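Local coordinates for protein hypothetical methylmalonyl-CoA decarboxylase alpha subunit (Sulfolobus tokodaii, PDB 1X0U) that is of unknown detailed function but belongs to the carboxyl transferase family of the ClpP/crotonase clan, at residues Y289-I294 / I329-P334; L366-G371 / I405-Y410. All coordinates share one frame; numbering follows the deposited sequence.

Contact 1 of 2, residues Y289-I294 / I329-P334; sequences YNMREI and IVANNP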
ATOM      1  N   TYR A 289     -31.521   8.056  39.528  1.00 15.13           N
ATOM      2  CA  TYR A 289     -30.483   8.747  40.284  1.00 15.07           C
ATOM      3  C   TYR A 289     -29.763   9.611  39.276  1.00 14.87           C
ATOM      4  O   TYR A 289     -30.143   9.634  38.112  1.00 16.18           O
ATOM      5  CB  TYR A 289     -29.495   7.760  40.919  1.00 13.96           C
ATOM      6  CG  TYR A 289     -28.874   6.819  39.921  1.00 12.90           C
ATOM      7  CD1 TYR A 289     -29.502   5.620  39.585  1.00 13.02           C
ATOM      8  CD2 TYR A 289     -27.677   7.144  39.274  1.00 11.91           C
ATOM      9  CE1 TYR A 289     -28.959   4.762  38.633  1.00 14.04           C
ATOM     10  CE2 TYR A 289     -27.126   6.294  38.316  1.00 10.93           C
ATOM     11  CZ  TYR A 289     -27.772   5.107  37.998  1.00 11.97           C
ATOM     12  OH  TYR A 289     -27.248   4.271  37.027  1.00 13.28           O
ATOM     13  N   ASN A 290     -28.713  10.299  39.708  1.00 14.37           N
ATOM     14  CA  ASN A 290     -27.976  11.181  38.816  1.00 14.93           C
ATOM     15  C   ASN A 290     -26.739  10.535  38.193  1.00 16.26           C
ATOM     16  O   ASN A 290     -25.677  10.492  38.820  1.00 16.99           O
ATOM     17  CB  ASN A 290     -27.568  12.449  39.574  1.00 14.53           C
ATOM     18  CG  ASN A 290     -27.017  13.515  38.662  1.00 13.24           C
ATOM     19  OD1 ASN A 290     -27.135  13.420  37.439  1.00 15.46           O
ATOM     20  ND2 ASN A 290     -26.424  14.544  39.245  1.00 13.80           N
ATOM     21  N   MET A 291     -26.876  10.044  36.961  1.00 15.52           N
ATOM     22  CA  MET A 291     -25.759   9.406  36.255  1.00 14.62           C
ATOM     23  C   MET A 291     -24.621  10.397  36.017  1.00 14.44           C
ATOM     24  O   MET A 291     -23.442  10.019  35.982  1.00 14.13           O
ATOM     25  CB  MET A 291     -26.235   8.823  34.914  1.00 16.54           C
ATOM     26  CG  MET A 291     -25.126   8.213  34.032  1.00 15.85           C
ATOM     27  SD  MET A 291     -24.262   6.767  34.735  1.00 15.01           S
ATOM     28  CE  MET A 291     -22.633   7.414  34.929  1.00 19.28           C
ATOM     29  N   ARG A 292     -24.970  11.671  35.869  1.00 14.36           N
ATOM     30  CA  ARG A 292     -23.959  12.694  35.638  1.00 15.53           C
ATOM     31  C   ARG A 292     -23.044  12.818  36.845  1.00 16.24           C
ATOM     32  O   ARG A 292     -21.895  13.227  36.722  1.00 17.24           O
ATOM     33  CB  ARG A 292     -24.604  14.057  35.370  1.00 14.95           C
ATOM     34  CG  ARG A 292     -25.403  14.143  34.090  1.00 17.48           C
ATOM     35  CD  ARG A 292     -25.679  15.604  33.720  1.00 18.27           C
ATOM     36  NE  ARG A 292     -26.346  15.703  32.427  1.00 16.37           N
ATOM     37  CZ  ARG A 292     -27.615  15.378  32.222  1.00 17.75           C
ATOM     38  NH1 ARG A 292     -28.357  14.945  33.234  1.00 15.21           N
ATOM     39  NH2 ARG A 292     -28.136  15.462  31.005  1.00 17.65           N
ATOM     40  N   GLU A 293     -23.557  12.473  38.019  1.00 17.27           N
ATOM     41  CA  GLU A 293     -22.755  12.579  39.225  1.00 18.51           C
ATOM     42  C   GLU A 293     -21.671  11.529  39.206  1.00 16.76           C
ATOM     43  O   GLU A 293     -20.573  11.743  39.717  1.00 18.79           O
ATOM     44  CB  GLU A 293     -23.626  12.431  40.479  1.00 20.73           C
ATOM     45  CG  GLU A 293     -22.839  12.591  41.760  1.00 26.41           C
ATOM     46  CD  GLU A 293     -22.081  13.902  41.806  1.00 30.31           C
ATOM     47  OE1 GLU A 293     -20.965  13.920  42.368  1.00 33.28           O
ATOM     48  OE2 GLU A 293     -22.600  14.919  41.290  1.00 31.65           O
ATOM     49  N   ILE A 294     -21.973  10.390  38.600  1.00 16.51           N
ATOM     50  CA  ILE A 294     -20.994   9.326  38.497  1.00 14.20           C
ATOM     51  C   ILE A 294     -19.895   9.747  37.525  1.00 14.94           C
ATOM     52  O   ILE A 294     -18.713   9.506  37.781  1.00 13.30           O
ATOM     53  CB  ILE A 294     -21.643   8.010  38.025  1.00 13.87           C
ATOM     54  CG1 ILE A 294     -22.683   7.551  39.055  1.00 13.38           C
ATOM     55  CG2 ILE A 294     -20.575   6.951  37.834  1.00 10.95           C
ATOM     56  CD1 ILE A 294     -23.378   6.238  38.705  1.00 14.21           C
ATOM     57  N   ILE A 329     -17.697   9.799  26.363  1.00 11.32           N
ATOM     58  CA  ILE A 329     -18.479   8.981  27.259  1.00 11.44           C
ATOM     59  C   ILE A 329     -19.899   8.828  26.778  1.00 12.28           C
ATOM     60  O   ILE A 329     -20.501   9.780  26.291  1.00 11.74           O
ATOM     61  CB  ILE A 329     -18.455   9.574  28.682  1.00 12.56           C
ATOM     62  CG1 ILE A 329     -17.067   9.351  29.280  1.00 13.67           C
ATOM     63  CG2 ILE A 329     -19.535   8.931  29.556  1.00 13.17           C
ATOM     64  CD1 ILE A 329     -16.853   9.996  30.601  1.00 16.07           C
ATOM     65  N   VAL A 330     -20.408   7.603  26.879  1.00 10.99           N
ATOM     66  CA  VAL A 330     -21.774   7.296  26.496  1.00 10.58           C
ATOM     67  C   VAL A 330     -22.346   6.658  27.753  1.00 13.50           C
ATOM     68  O   VAL A 330     -21.850   5.620  28.216  1.00 13.61           O
ATOM     69  CB  VAL A 330     -21.826   6.294  25.331  1.00  8.76           C
ATOM     70  CG1 VAL A 330     -23.270   6.037  24.921  1.00  7.16           C
ATOM     71  CG2 VAL A 330     -21.039   6.836  24.163  1.00 10.27           C
ATOM     72  N   ALA A 331     -23.379   7.276  28.317  1.00 13.74           N
ATOM     73  CA  ALA A 331     -23.955   6.760  29.552  1.00 12.54           C
ATOM     74  C   ALA A 331     -25.463   6.932  29.608  1.00 10.67           C
ATOM     75  O   ALA A 331     -25.968   8.025  29.380  1.00 12.92           O
ATOM     76  CB  ALA A 331     -23.296   7.462  30.738  1.00 12.50           C
ATOM     77  N   ASN A 332     -26.177   5.852  29.911  1.00 11.19           N
ATOM     78  CA  ASN A 332     -27.632   5.897  29.997  1.00 11.46           C
ATOM     79  C   ASN A 332     -28.058   6.788  31.156  1.00 13.03           C
ATOM     80  O   ASN A 332     -27.420   6.804  32.210  1.00 13.49           O
ATOM     81  CB  ASN A 332     -28.191   4.493  30.177  1.00 11.02           C
ATOM     82  CG  ASN A 332     -27.710   3.542  29.099  1.00 12.75           C
ATOM     83  OD1 ASN A 332     -28.028   3.707  27.915  1.00 15.75           O
ATOM     84  ND2 ASN A 332     -26.924   2.554  29.497  1.00 11.92           N
ATOM     85  N   ASN A 333     -29.128   7.546  30.947  1.00 13.31           N
ATOM     86  CA  ASN A 333     -29.621   8.468  31.965  1.00 14.07           C
ATOM     87  C   ASN A 333     -30.914   7.932  32.550  1.00 14.45           C
ATOM     88  O   ASN A 333     -31.941   7.899  31.875  1.00 13.99           O
ATOM     89  CB  ASN A 333     -29.857   9.854  31.348  1.00 14.46           C
ATOM     90  CG  ASN A 333     -30.250  10.902  32.381  1.00 15.50           C
ATOM     91  OD1 ASN A 333     -30.536  12.054  32.039  1.00 16.30           O
ATOM     92  ND2 ASN A 333     -30.263  10.512  33.642  1.00 15.16           N
ATOM     93  N   PRO A 334     -30.875   7.493  33.816  1.00 15.42           N
ATOM     94  CA  PRO A 334     -32.035   6.942  34.528  1.00 15.68           C
ATOM     95  C   PRO A 334     -33.161   7.966  34.689  1.00 15.48           C
ATOM     96  O   PRO A 334     -34.340   7.619  34.706  1.00 17.64           O
ATOM     97  CB  PRO A 334     -31.453   6.537  35.884  1.00 16.28           C
ATOM     98  CG  PRO A 334     -29.993   6.329  35.614  1.00 16.78           C
ATOM     99  CD  PRO A 334     -29.675   7.462  34.668  1.00 15.94           C
TER

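Contact 2 of 2, residues L366-G371 / I405-Y410; sequences LVDTPG and IVRKSY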
ATOM      1  N   LEU A 366     -21.010   3.641  30.261  1.00 14.00           N
ATOM      2  CA  LEU A 366     -21.461   3.492  31.639  1.00 13.07           C
ATOM      3  C   LEU A 366     -22.892   3.050  31.414  1.00 12.62           C
ATOM      4  O   LEU A 366     -23.710   3.804  30.887  1.00 13.25           O
ATOM      5  CB  LEU A 366     -21.385   4.835  32.377  1.00 12.81           C
ATOM      6  CG  LEU A 366     -19.955   5.390  32.418  1.00 12.15           C
ATOM      7  CD1 LEU A 366     -19.946   6.846  32.847  1.00 14.58           C
ATOM      8  CD2 LEU A 366     -19.122   4.548  33.344  1.00 13.60           C
ATOM      9  N   VAL A 367     -23.193   1.821  31.816  1.00 13.07           N
ATOM     10  CA  VAL A 367     -24.500   1.242  31.557  1.00 10.94           C
ATOM     11  C   VAL A 367     -25.524   1.106  32.669  1.00 12.67           C
ATOM     12  O   VAL A 367     -25.202   0.730  33.799  1.00 12.15           O
ATOM     13  CB  VAL A 367     -24.326  -0.163  30.918  1.00  9.78           C
ATOM     14  CG1 VAL A 367     -25.685  -0.724  30.484  1.00  8.61           C
ATOM     15  CG2 VAL A 367     -23.359  -0.075  29.739  1.00  8.93           C
ATOM     16  N   ASP A 368     -26.772   1.388  32.301  1.00 12.22           N
ATOM     17  CA  ASP A 368     -27.930   1.261  33.178  1.00 13.79           C
ATOM     18  C   ASP A 368     -29.150   1.525  32.321  1.00 12.70           C
ATOM     19  O   ASP A 368     -29.769   2.575  32.393  1.00 12.48           O
ATOM     20  CB  ASP A 368     -27.879   2.250  34.351  1.00 14.58           C
ATOM     21  CG  ASP A 368     -28.970   1.980  35.376  1.00 15.81           C
ATOM     22  OD1 ASP A 368     -29.631   0.919  35.277  1.00 14.74           O
ATOM     23  OD2 ASP A 368     -29.164   2.825  36.282  1.00 16.36           O
ATOM     24  N   THR A 369     -29.475   0.554  31.484  1.00 14.12           N
ATOM     25  CA  THR A 369     -30.604   0.669  30.582  1.00 14.92           C
ATOM     26  C   THR A 369     -31.403  -0.631  30.587  1.00 14.58           C
ATOM     27  O   THR A 369     -30.836  -1.721  30.480  1.00 16.63           O
ATOM     28  CB  THR A 369     -30.118   1.006  29.147  1.00 14.55           C
ATOM     29  OG1 THR A 369     -31.233   1.008  28.248  1.00 15.03           O
ATOM     30  CG2 THR A 369     -29.070  -0.006  28.674  1.00 14.36           C
ATOM     31  N   PRO A 370     -32.732  -0.528  30.729  1.00 13.25           N
ATOM     32  CA  PRO A 370     -33.657  -1.660  30.760  1.00 13.84           C
ATOM     33  C   PRO A 370     -34.136  -2.103  29.380  1.00 14.81           C
ATOM     34  O   PRO A 370     -34.818  -3.119  29.254  1.00 13.64           O
ATOM     35  CB  PRO A 370     -34.804  -1.117  31.594  1.00 14.03           C
ATOM     36  CG  PRO A 370     -34.904   0.280  31.074  1.00 13.23           C
ATOM     37  CD  PRO A 370     -33.451   0.728  31.020  1.00 12.51           C
ATOM     38  N   GLY A 371     -33.791  -1.337  28.347  1.00 15.23           N
ATOM     39  CA  GLY A 371     -34.230  -1.679  27.005  1.00 14.02           C
ATOM     40  C   GLY A 371     -34.620  -0.445  26.213  1.00 13.22           C
ATOM     41  O   GLY A 371     -34.064   0.618  26.429  1.00 12.65           O
ATOM     42  N   ILE A 405     -20.532  -1.418  33.531  1.00 12.66           N
ATOM     43  CA  ILE A 405     -21.946  -1.583  33.819  1.00 12.64           C
ATOM     44  C   ILE A 405     -22.211  -1.179  35.266  1.00 13.07           C
ATOM     45  O   ILE A 405     -21.751  -1.831  36.204  1.00 13.75           O
ATOM     46  CB  ILE A 405     -22.361  -3.047  33.562  1.00 13.30           C
ATOM     47  CG1 ILE A 405     -22.105  -3.380  32.081  1.00 14.81           C
ATOM     48  CG2 ILE A 405     -23.815  -3.260  33.954  1.00 13.13           C
ATOM     49  CD1 ILE A 405     -22.447  -4.799  31.661  1.00 15.46           C
ATOM     50  N   VAL A 406     -22.937  -0.080  35.429  1.00 12.63           N
ATOM     51  CA  VAL A 406     -23.272   0.458  36.738  1.00 10.83           C
ATOM     52  C   VAL A 406     -24.444  -0.297  37.365  1.00 12.48           C
ATOM     53  O   VAL A 406     -24.371  -0.732  38.515  1.00 11.27           O
ATOM     54  CB  VAL A 406     -23.595   1.963  36.612  1.00 12.12           C
ATOM     55  CG1 VAL A 406     -24.250   2.496  37.874  1.00 11.96           C
ATOM     56  CG2 VAL A 406     -22.310   2.721  36.341  1.00 11.70           C
ATOM     57  N   ARG A 407     -25.514  -0.471  36.603  1.00 11.33           N
ATOM     58  CA  ARG A 407     -26.679  -1.174  37.115  1.00 12.39           C
ATOM     59  C   ARG A 407     -27.312  -2.063  36.051  1.00 13.34           C
ATOM     60  O   ARG A 407     -26.698  -3.026  35.598  1.00 14.31           O
ATOM     61  CB  ARG A 407     -27.711  -0.178  37.662  1.00 12.66           C
ATOM     62  CG  ARG A 407     -28.774  -0.821  38.567  1.00 15.18           C
ATOM     63  CD  ARG A 407     -29.634   0.232  39.279  1.00 17.79           C
ATOM     64  NE  ARG A 407     -30.372   1.083  38.350  1.00 16.26           N
ATOM     65  CZ  ARG A 407     -31.311   1.946  38.721  1.00 17.62           C
ATOM     66  NH1 ARG A 407     -31.939   2.687  37.814  1.00 18.96           N
ATOM     67  NH2 ARG A 407     -31.622   2.071  40.003  1.00 15.43           N
ATOM     68  N   LYS A 408     -28.531  -1.738  35.641  1.00 13.50           N
ATOM     69  CA  LYS A 408     -29.221  -2.548  34.648  1.00 13.97           C
ATOM     70  C   LYS A 408     -28.533  -2.569  33.292  1.00 15.43           C
ATOM     71  O   LYS A 408     -27.878  -1.608  32.898  1.00 16.25           O
ATOM     72  CB  LYS A 408     -30.655  -2.051  34.473  1.00 14.11           C
ATOM     73  CG  LYS A 408     -31.510  -2.154  35.740  1.00 12.23           C
ATOM     74  CD  LYS A 408     -32.980  -1.938  35.433  1.00 12.01           C
ATOM     75  CE  LYS A 408     -33.228  -0.600  34.737  1.00 11.40           C
ATOM     76  NZ  LYS A 408     -32.603   0.506  35.514  1.00 13.71           N
ATOM     77  N   SER A 409     -28.690  -3.683  32.589  1.00 16.07           N
ATOM     78  CA  SER A 409     -28.133  -3.864  31.255  1.00 14.46           C
ATOM     79  C   SER A 409     -28.942  -5.016  30.676  1.00 13.44           C
ATOM     80  O   SER A 409     -28.543  -6.178  30.771  1.00 14.15           O
ATOM     81  CB  SER A 409     -26.656  -4.229  31.341  1.00 14.58           C
ATOM     82  OG  SER A 409     -26.010  -3.965  30.112  1.00 13.17           O
ATOM     83  N   TYR A 410     -30.082  -4.676  30.082  1.00 13.05           N
ATOM     84  CA  TYR A 410     -31.004  -5.669  29.543  1.00 14.61           C
ATOM     85  C   TYR A 410     -31.127  -5.728  28.022  1.00 15.12           C
ATOM     86  O   TYR A 410     -30.974  -4.724  27.331  1.00 15.02           O
ATOM     87  CB  TYR A 410     -32.430  -5.434  30.088  1.00 13.21           C
ATOM     88  CG  TYR A 410     -32.621  -5.347  31.597  1.00 16.41           C
ATOM     89  CD1 TYR A 410     -31.666  -5.844  32.497  1.00 16.27           C
ATOM     90  CD2 TYR A 410     -33.806  -4.831  32.123  1.00 14.19           C
ATOM     91  CE1 TYR A 410     -31.901  -5.826  33.884  1.00 14.18           C
ATOM     92  CE2 TYR A 410     -34.042  -4.813  33.495  1.00 16.64           C
ATOM     93  CZ  TYR A 410     -33.089  -5.312  34.368  1.00 14.59           C
ATOM     94  OH  TYR A 410     -33.344  -5.278  35.719  1.00 17.56           O
TER
HETATM   95  O   HOH W   1     -31.801   3.425  34.300  1.00 21.91           O

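Contact 1 of 2, residues Y289-I294 / I329-P334
Tyr289, Met291 and Pro334 meet in a buried, mainly apolar contact, a worked example of helix-on-sheet packing in which the N-terminal start of helix 291-298, with the loop residue Tyr289 before it, packs on the end of strand 325-332 and on Pro334 just beyond it. Pro334 lies over one face of the Tyr289 ring in a CH-pi contact, its CG 3.8 Å from the ring centroid and 24° off the normal. The point of contact is offset toward the rim: the nearest ring atom is Tyr289 CZ, 3.5 Å from Pro334 CG. Tyr289 CG sits between its own backbone N and carbonyl carbon (chi1 55°), which folds the ring back over the proline. Its hydroxyl reaches past the proline to Asp368, with which it is hydrogen-bonded.

Met291 fills the next position. Met291 CB meets the CD corner of the Pro334 ring, 3.7 Å from Pro334 CD, while Met291 CG packs against Ala331 CB at 3.8 Å. Because CG is anti to the backbone N (chi1 176°), the side chain runs toward the strand, and Met291 CG also comes within 3.3 Å of the carbonyl oxygen Asn332 O. The extended Arg292 chain crosses near Asn333, but its salt bridge is to Glu306, through NE. Asn290 caps the helix: Asn290 OD1 accepts a weak bond from Arg292 N at 3.2 Å.

Leu366 of strand 363-369 touches both Met291 and Ala331, while Ile316 of strand 315-322 touches Met291, Arg292 and Asn333, so the first turn of the helix spans three adjacent strands of the mixed sheet. Helix 277-280 also takes part, Ile280 touching Tyr289, Glu293 and Ile294.

Contact 2 of 2, residues L366-G371 / I405-Y410
The carboxylate of Asp368 and the guanidinium of Arg407 stand nearly at right angles, their planes 79° apart. At the guanidinium edge, in its plane, lie Asp368 OD1 and a water; the bond from Arg407 NE to OD1 is almost straight (178°) and arrives on the syn side, though tilted out of the carboxylate plane. Asp368 OD2 also lies 3.0 Å from Arg407 NE, within the same salt bridge. The other flat group, the Tyr410 ring, has Lys408 CB above one face, and Tyr410 CD2 packs 3.9 Å from Pro370 CB.

Three donors grip Asp368 OD1. Besides Arg407 NE, Lys408 NZ forms a salt bridge with Asp368 OD1 at 3.0 Å, again syn but tilted from the plane; the lysine chain is bent at chi3 and chi4, which brings NZ back to the acid. Lys408 N meets Asp368 OD1 at 2.9 Å from above the carboxylate plane. The backbone carries a beta bulge: Val367 pairs in parallel with Ile405 and Thr369 with Ser409, while the chain turns a corner at Arg407. Val367 O takes both Val406 N, at 2.9 Å, and Arg407 N, at 3.1 Å. Beyond the corner, Tyr410 N bonds to Thr369 O at 3.1 Å, and Val367 CG1 packs on Ser409.

Two basic side chains thus converge on one buried acid, whose OD2 also engages Tyr289. The surplus positive charge is probably eased by main-chain oxygens, Lys287 O for Arg407 NH2 and Ala285 O for Lys408 NZ, which tie this bend to the chain preceding Tyr289.

Contacts 1 and 2 lie with centres about 10 Å apart, and the chain completes contact 1 before it reaches the first residue of contact 2. Both draw on one mixed sheet, in which strands 325-332, 363-369 and 401-406 are consecutive parallel neighbours, within the carboxyl transferase domain. Contact 1 sets the start of helix 291-298 against the end of strand 325-332; in contact 2 the chain leaves strand 401-406 and continues as strand 408-410. The bond from Leu366 N to Val330 O joins them through the sheet. Together they make the strand ends, the covering helix and the chain's exit a largely buried, connected part of the fold.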